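Local atomic coordinates of lipase aflb (Neosartorya fumigata, PDB entry 6IDY), a protein that probably hydrolyses the ester bonds of lipids, as a fungal lipase of the alpha/beta-hydrolase fold that carries a bound calcium ion. Residues G92-P95 with A96-S100; A173-T176 with Y177-F181; P274-A278 with L279-P283. One frame throughout, in Å; residues are numbered along the deposited sequence.

Contact 1: G92-P95 with A96-S100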
loop_
_atom_site.group_PDB
_atom_site.type_symbol
_atom_site.label_atom_id
_atom_site.label_comp_id
_atom_site.label_asym_id
_atom_site.label_seq_id
_atom_site.Cartn_x
_atom_site.Cartn_y
_atom_site.Cartn_z
ATOM N N GLY A 92 12.667 14.084 -14.467
ATOM C CA GLY A 92 11.449 14.645 -15.041
ATOM C C GLY A 92 10.384 13.616 -15.363
ATOM O O GLY A 92 9.707 13.723 -16.385
ATOM N N LEU A 93 10.226 12.610 -14.492
ATOM C CA LEU A 93 9.245 11.542 -14.683
ATOM C C LEU A 93 7.793 12.017 -14.507
ATOM O O LEU A 93 6.899 11.503 -15.184
ATOM C CB LEU A 93 9.557 10.357 -13.738
ATOM C CG LEU A 93 8.815 9.033 -13.982
ATOM C CD1 LEU A 93 9.255 8.376 -15.262
ATOM C CD2 LEU A 93 9.064 8.066 -12.865
ATOM N N ILE A 94 7.558 12.993 -13.615
ATOM C CA ILE A 94 6.202 13.449 -13.332
ATOM C C ILE A 94 5.845 14.701 -14.135
ATOM O O ILE A 94 6.438 15.761 -13.916
ATOM C CB ILE A 94 5.899 13.609 -11.813
ATOM C CG1 ILE A 94 6.613 12.541 -10.928
ATOM C CG2 ILE A 94 4.380 13.637 -11.547
ATOM C CD1 ILE A 94 6.353 10.974 -11.247
ATOM N N PRO A 95 4.870 14.594 -15.071
ATOM C CA PRO A 95 4.462 15.789 -15.823
ATOM C C PRO A 95 3.616 16.721 -14.964
ATOM O O PRO A 95 3.087 16.308 -13.924
ATOM C CB PRO A 95 3.695 15.230 -17.029
ATOM C CG PRO A 95 3.341 13.846 -16.678
ATOM C CD PRO A 95 4.054 13.418 -15.431
ATOM N N ALA A 96 3.508 17.988 -15.407
ATOM C CA ALA A 96 2.793 19.080 -14.744
ATOM C C ALA A 96 1.349 18.761 -14.364
ATOM O O ALA A 96 0.952 19.083 -13.250
ATOM C CB ALA A 96 2.857 20.341 -15.595
ATOM N N ASP A 97 0.573 18.130 -15.268
ATOM C CA ASP A 97 -0.829 17.791 -15.007
ATOM C C ASP A 97 -0.979 16.776 -13.866
ATOM O O ASP A 97 -1.871 16.922 -13.024
ATOM C CB ASP A 97 -1.537 17.324 -16.294
ATOM C CG ASP A 97 -1.005 16.036 -16.915
ATOM O OD1 ASP A 97 0.238 15.875 -16.983
ATOM O OD2 ASP A 97 -1.831 15.202 -17.349
ATOM N N ILE A 98 -0.069 15.783 -13.805
ATOM C CA ILE A 98 -0.071 14.778 -12.740
ATOM C C ILE A 98 0.388 15.444 -11.435
ATOM O O ILE A 98 -0.288 15.283 -10.418
ATOM C CB ILE A 98 0.693 13.479 -13.138
ATOM C CG1 ILE A 98 -0.056 12.770 -14.301
ATOM C CG2 ILE A 98 0.853 12.526 -11.927
ATOM C CD1 ILE A 98 0.689 11.663 -15.038
ATOM N N LEU A 99 1.467 16.271 -11.494
ATOM C CA LEU A 99 1.983 17.038 -10.353
ATOM C C LEU A 99 0.896 17.937 -9.753
ATOM O O LEU A 99 0.761 17.988 -8.529
ATOM C CB LEU A 99 3.198 17.904 -10.748
ATOM C CG LEU A 99 4.573 17.233 -10.768
ATOM C CD1 LEU A 99 5.636 18.189 -11.284
ATOM C CD2 LEU A 99 4.972 16.727 -9.390
ATOM N N SER A 100 0.109 18.616 -10.617
ATOM C CA SER A 100 -0.993 19.493 -10.213
ATOM C C SER A 100 -2.060 18.710 -9.451
ATOM O O SER A 100 -2.530 19.185 -8.417
ATOM C CB SER A 100 -1.599 20.193 -11.427
ATOM O OG SER A 100 -2.655 21.063 -11.058
#
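Leu99 N donates to Pro95 O at 2.9 Å (169° at the hydrogen), the i to i+4 bond that opens the first turn of helix 96-103, and Ser100 N to Ala96 O follows it. Pro95 is the N-cap, extended at psi 162°, and its carbonyl takes the first helical bond. A residue at this place needs no NH for the helix, so the missing proline hydrogen is no loss to the i to i+4 pattern.

The apolar contacts gather on two patches. In the first, Ile94 CG2 touches both Ile98 CG2 and Leu99 CG, each at 3.7 Å, with Ile94 crossing either side chain at about a right angle. The methyl gets there because it stands anti to the Ile94 backbone N, while the CG1 branch leads away from 96-100. In the second, Pro95 CG and CD both rest on Ile98 CD1, with CG at 3.8 Å.

The polar side chain of Asp97 slants across the same ring: OD1 lies 3.5 Å from Pro95 CB, a plain van der Waals approach, while its charge is met by a salt bridge to Arg55 NH2.

Upstream, helix 81-90 ends in a Schellman motif in which Gly92 takes positive phi, so the chain from Gly92 to Pro95 forms most of the link between the two helices. Ile88 and Leu89 of helix 81-90 pack on Ile94 and Leu99 respectively, and Leu409 of helix 405-412 lies against Pro95 and Ile98.

Contact 2: A173-T176 with Y177-F181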
loop_
_atom_site.group_PDB
_atom_site.type_symbol
_atom_site.label_atom_id
_atom_site.label_comp_id
_atom_site.label_asym_id
_atom_site.label_seq_id
_atom_site.Cartn_x
_atom_site.Cartn_y
_atom_site.Cartn_z
ATOM N N ALA A 173 -5.150 6.215 0.473
ATOM C CA ALA A 173 -5.720 5.204 -0.416
ATOM C C ALA A 173 -6.268 5.768 -1.708
ATOM O O ALA A 173 -5.953 5.243 -2.777
ATOM C CB ALA A 173 -6.807 4.429 0.309
ATOM N N GLY A 174 -7.077 6.823 -1.594
ATOM C CA GLY A 174 -7.736 7.474 -2.717
ATOM C C GLY A 174 -6.808 7.808 -3.857
ATOM O O GLY A 174 -7.034 7.357 -4.983
ATOM N N THR A 175 -5.734 8.563 -3.564
ATOM C CA THR A 175 -4.747 8.940 -4.575
ATOM C C THR A 175 -3.948 7.721 -5.042
ATOM O O THR A 175 -3.775 7.561 -6.252
ATOM C CB THR A 175 -3.874 10.119 -4.118
ATOM O OG1 THR A 175 -4.725 11.245 -3.898
ATOM C CG2 THR A 175 -2.844 10.507 -5.163
ATOM N N THR A 176 -3.486 6.870 -4.099
ATOM C CA THR A 176 -2.724 5.647 -4.377
ATOM C C THR A 176 -3.374 4.773 -5.447
ATOM O O THR A 176 -2.736 4.439 -6.451
ATOM C CB THR A 176 -2.522 4.836 -3.091
ATOM O OG1 THR A 176 -1.737 5.610 -2.199
ATOM C CG2 THR A 176 -1.862 3.453 -3.331
ATOM N N TYR A 177 -4.642 4.428 -5.231
ATOM C CA TYR A 177 -5.365 3.512 -6.099
ATOM C C TYR A 177 -6.001 4.154 -7.324
ATOM O O TYR A 177 -6.356 3.434 -8.250
ATOM C CB TYR A 177 -6.378 2.730 -5.273
ATOM C CG TYR A 177 -5.671 1.745 -4.367
ATOM C CD1 TYR A 177 -4.979 0.657 -4.892
ATOM C CD2 TYR A 177 -5.644 1.933 -2.988
ATOM C CE1 TYR A 177 -4.297 -0.234 -4.069
ATOM C CE2 TYR A 177 -4.974 1.038 -2.150
ATOM C CZ TYR A 177 -4.316 -0.053 -2.698
ATOM O OH TYR A 177 -3.689 -0.969 -1.897
ATOM N N TYR A 178 -6.074 5.490 -7.372
ATOM C CA TYR A 178 -6.595 6.233 -8.520
ATOM C C TYR A 178 -5.802 5.845 -9.787
ATOM O O TYR A 178 -6.394 5.660 -10.849
ATOM C CB TYR A 178 -6.494 7.751 -8.242
ATOM C CG TYR A 178 -6.942 8.642 -9.379
ATOM C CD1 TYR A 178 -8.265 9.058 -9.485
ATOM C CD2 TYR A 178 -6.031 9.115 -10.321
ATOM C CE1 TYR A 178 -8.681 9.893 -10.523
ATOM C CE2 TYR A 178 -6.434 9.949 -11.364
ATOM C CZ TYR A 178 -7.763 10.329 -11.465
ATOM O OH TYR A 178 -8.161 11.159 -12.484
ATOM N N PHE A 179 -4.472 5.680 -9.645
ATOM C CA PHE A 179 -3.551 5.350 -10.727
ATOM C C PHE A 179 -3.278 3.848 -10.919
ATOM O O PHE A 179 -2.366 3.490 -11.673
ATOM C CB PHE A 179 -2.234 6.116 -10.532
ATOM C CG PHE A 179 -2.354 7.619 -10.609
ATOM C CD1 PHE A 179 -2.583 8.254 -11.825
ATOM C CD2 PHE A 179 -2.187 8.404 -9.473
ATOM C CE1 PHE A 179 -2.673 9.645 -11.901
ATOM C CE2 PHE A 179 -2.258 9.797 -9.553
ATOM C CZ PHE A 179 -2.492 10.407 -10.768
ATOM N N ASN A 180 -4.051 2.964 -10.263
ATOM C CA ASN A 180 -3.824 1.534 -10.441
ATOM C C ASN A 180 -5.049 0.683 -10.087
ATOM O O ASN A 180 -6.024 0.714 -10.832
ATOM C CB ASN A 180 -2.544 1.046 -9.720
ATOM C CG ASN A 180 -2.347 1.635 -8.354
ATOM O OD1 ASN A 180 -2.933 1.174 -7.380
ATOM N ND2 ASN A 180 -1.512 2.654 -8.255
ATOM N N PHE A 181 -5.001 -0.080 -8.978
ATOM C CA PHE A 181 -6.036 -1.042 -8.585
ATOM C C PHE A 181 -7.417 -0.442 -8.268
ATOM O O PHE A 181 -8.368 -1.204 -8.095
ATOM C CB PHE A 181 -5.548 -1.954 -7.451
ATOM C CG PHE A 181 -4.619 -3.041 -7.952
ATOM C CD1 PHE A 181 -5.100 -4.080 -8.744
ATOM C CD2 PHE A 181 -3.266 -3.028 -7.629
ATOM C CE1 PHE A 181 -4.244 -5.084 -9.205
ATOM C CE2 PHE A 181 -2.409 -4.038 -8.084
ATOM C CZ PHE A 181 -2.904 -5.062 -8.863
#
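Thr176 CG2 stands over one face of the Tyr177 ring, 4.1 Å from the centroid and 9° off the normal, a CH-pi contact between neighbouring side chains that run together off the helix. The methyl takes this place by standing anti to its own backbone N, while OG1 is turned back to bond Pro172 O. The peptide N of Tyr177 bonds Ala173 O at 2.9 Å and 169°, a regular helical bond. One residue on, the turn is less regular: Tyr178 N is shared weakly between Gly174 O at 3.2 Å and Thr175 O at 3.3 Å. Asn180 ND2 then reaches back to Thr176 O at 2.8 Å, a weak bond bent to 122°, and Asn180 OD1 accepts Phe181 N, also weakly. This short helix belongs to the beta-alpha-beta unit of strand 161-166, helix 173-178 and strand 190-195 in the alpha/beta-hydrolase core. Further out, Tyr177 OH bonds Val166 O at the end of the first of those strands, and Leu230 and Trp232 of strand 227-232 pack on Tyr177. Asn180 ND2 has a second acceptor in Thr411 OG1, and Thr175 OG1 is bonded to Asn111 ND2.

Contact 3: P274-A278 with L279-P283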
loop_
_atom_site.group_PDB
_atom_site.type_symbol
_atom_site.label_atom_id
_atom_site.label_comp_id
_atom_site.label_asym_id
_atom_site.label_seq_id
_atom_site.Cartn_x
_atom_site.Cartn_y
_atom_site.Cartn_z
ATOM N N PRO A 274 13.048 2.814 8.871
ATOM C CA PRO A 274 12.694 2.609 7.451
ATOM C C PRO A 274 12.068 3.886 6.864
ATOM O O PRO A 274 11.562 4.729 7.620
ATOM C CB PRO A 274 11.634 1.511 7.525
ATOM C CG PRO A 274 11.942 0.774 8.793
ATOM C CD PRO A 274 12.341 1.851 9.738
ATOM N N TRP A 275 12.113 4.034 5.523
ATOM C CA TRP A 275 11.614 5.199 4.773
ATOM C C TRP A 275 12.475 6.446 5.004
ATOM O O TRP A 275 13.351 6.730 4.195
ATOM C CB TRP A 275 10.121 5.505 5.057
ATOM C CG TRP A 275 9.172 4.428 4.629
ATOM C CD1 TRP A 275 8.935 3.240 5.258
ATOM C CD2 TRP A 275 8.294 4.469 3.498
ATOM N NE1 TRP A 275 7.970 2.533 4.580
ATOM C CE2 TRP A 275 7.550 3.270 3.501
ATOM C CE3 TRP A 275 8.058 5.410 2.483
ATOM C CZ2 TRP A 275 6.625 2.963 2.496
ATOM C CZ3 TRP A 275 7.115 5.118 1.508
ATOM C CH2 TRP A 275 6.396 3.916 1.531
ATOM N N LEU A 276 12.227 7.181 6.110
ATOM C CA LEU A 276 12.881 8.448 6.447
ATOM C C LEU A 276 14.384 8.334 6.731
ATOM O O LEU A 276 15.113 9.292 6.474
ATOM C CB LEU A 276 12.147 9.138 7.619
ATOM C CG LEU A 276 12.531 10.601 7.935
ATOM C CD1 LEU A 276 12.313 11.518 6.731
ATOM C CD2 LEU A 276 11.775 11.115 9.140
ATOM N N ALA A 277 14.855 7.179 7.238
ATOM C CA ALA A 277 16.276 6.947 7.543
ATOM C C ALA A 277 16.830 7.997 8.528
ATOM O O ALA A 277 17.947 8.489 8.381
ATOM C CB ALA A 277 17.112 6.874 6.261
ATOM N N ALA A 278 16.034 8.308 9.555
ATOM C CA ALA A 278 16.378 9.286 10.583
ATOM C C ALA A 278 16.220 8.687 11.992
ATOM O O ALA A 278 15.825 7.524 12.134
ATOM C CB ALA A 278 15.489 10.515 10.424
ATOM N N LEU A 279 16.548 9.471 13.025
ATOM C CA LEU A 279 16.393 9.062 14.425
ATOM C C LEU A 279 14.968 9.364 14.925
ATOM O O LEU A 279 14.437 8.597 15.717
ATOM C CB LEU A 279 17.436 9.750 15.327
ATOM C CG LEU A 279 18.914 9.352 15.114
ATOM C CD1 LEU A 279 19.830 10.282 15.866
ATOM C CD2 LEU A 279 19.170 7.905 15.535
ATOM N N ALA A 280 14.373 10.492 14.487
ATOM C CA ALA A 280 13.012 10.909 14.856
ATOM C C ALA A 280 12.098 10.693 13.646
ATOM O O ALA A 280 12.255 11.332 12.601
ATOM C CB ALA A 280 12.999 12.367 15.310
ATOM N N CYS A 281 11.198 9.719 13.771
ATOM C CA CYS A 281 10.321 9.287 12.686
ATOM C C CYS A 281 8.874 9.211 13.136
ATOM O O CYS A 281 8.435 10.079 13.870
ATOM C CB CYS A 281 10.824 7.956 12.132
ATOM S SG CYS A 281 12.602 7.945 11.788
ATOM N N THR A 282 8.112 8.214 12.671
ATOM C CA THR A 282 6.716 8.067 13.073
ATOM C C THR A 282 6.548 6.675 13.688
ATOM O O THR A 282 7.415 5.823 13.449
ATOM C CB THR A 282 5.734 8.354 11.900
ATOM O OG1 THR A 282 5.433 7.148 11.202
ATOM C CG2 THR A 282 6.222 9.437 10.935
ATOM N N PRO A 283 5.455 6.404 14.459
ATOM C CA PRO A 283 5.276 5.056 15.025
ATOM C C PRO A 283 5.330 3.933 13.992
ATOM O O PRO A 283 6.049 2.968 14.220
ATOM C CB PRO A 283 3.896 5.131 15.692
ATOM C CG PRO A 283 3.720 6.559 16.028
ATOM C CD PRO A 283 4.356 7.302 14.880
#
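Ala278 and Leu279, with CA atoms 3.8 Å apart as neighbours in the chain, stand where the backbone of 274-278 turns over into 279-283. Within 274-278, a weak Leu276 N to Pro274 O bond at 3.0 Å, with Trp275 at phi 70° and psi -83°, makes a classic gamma turn. Ala277 also has positive phi, at 57°, whereas Ala278 is extended. The two segments are not joined by hydrogen bonds; the contact is made by side chains set against backbone carbonyls and one another.

Cys281 SG carries much of that packing. It lies 3.3 Å from Ala278 O and 4.1 Å from Ala278 CB, meeting the residue from its carbonyl side. With SG anti to the Cys281 carbonyl carbon, the sulfur is turned inward across the bend. There it forms the disulfide to Cys273, the residue just before Pro274, and the seven residues 274-280 are thus closed into a covalent loop. Here the disulfide closes a bend that has no strand pairing across it, joining its two ends covalently.

Leu276 adds a further contact. Its CD2 methyl comes within 3.5 Å of Ala280 O and 4.2 Å of Cys281 SG, so one branch touches both a carbonyl oxygen and the sulfur. CG stands anti to the Leu276 backbone N, which extends the side chain across the loop.

Beyond the disulfide, Thr282 is the N-cap residue of helix 283-287, and its OG1 bonds Leu202 O. Leu285 of that helix packs on Leu276, as do Val422 and Leu423 of helix 414-424, while Trp286 touches Cys281.

The three contacts come in series along the chain, contact 1 in the helical region before the sheet, contact 2 after strand 161-166, and contact 3 in the long connection between strand 253-259 and helix 283-287. Contacts 1 and 2 have centres 16 Å apart and touch, with Ile98 CG2 4.1 Å from Phe179 CZ, so helix 96-103 packs directly on the end of a beta-alpha-beta crossover. Contact 3 stands apart: its nearest atoms are about 14 Å from contact 1 and about 9 Å from contact 2. Helix 414-424 nevertheless meets both 173-176 and 274-278, through Leu414 and Val422 among others, so one helix lines both the beta-alpha-beta unit and the disulfide-closed loop.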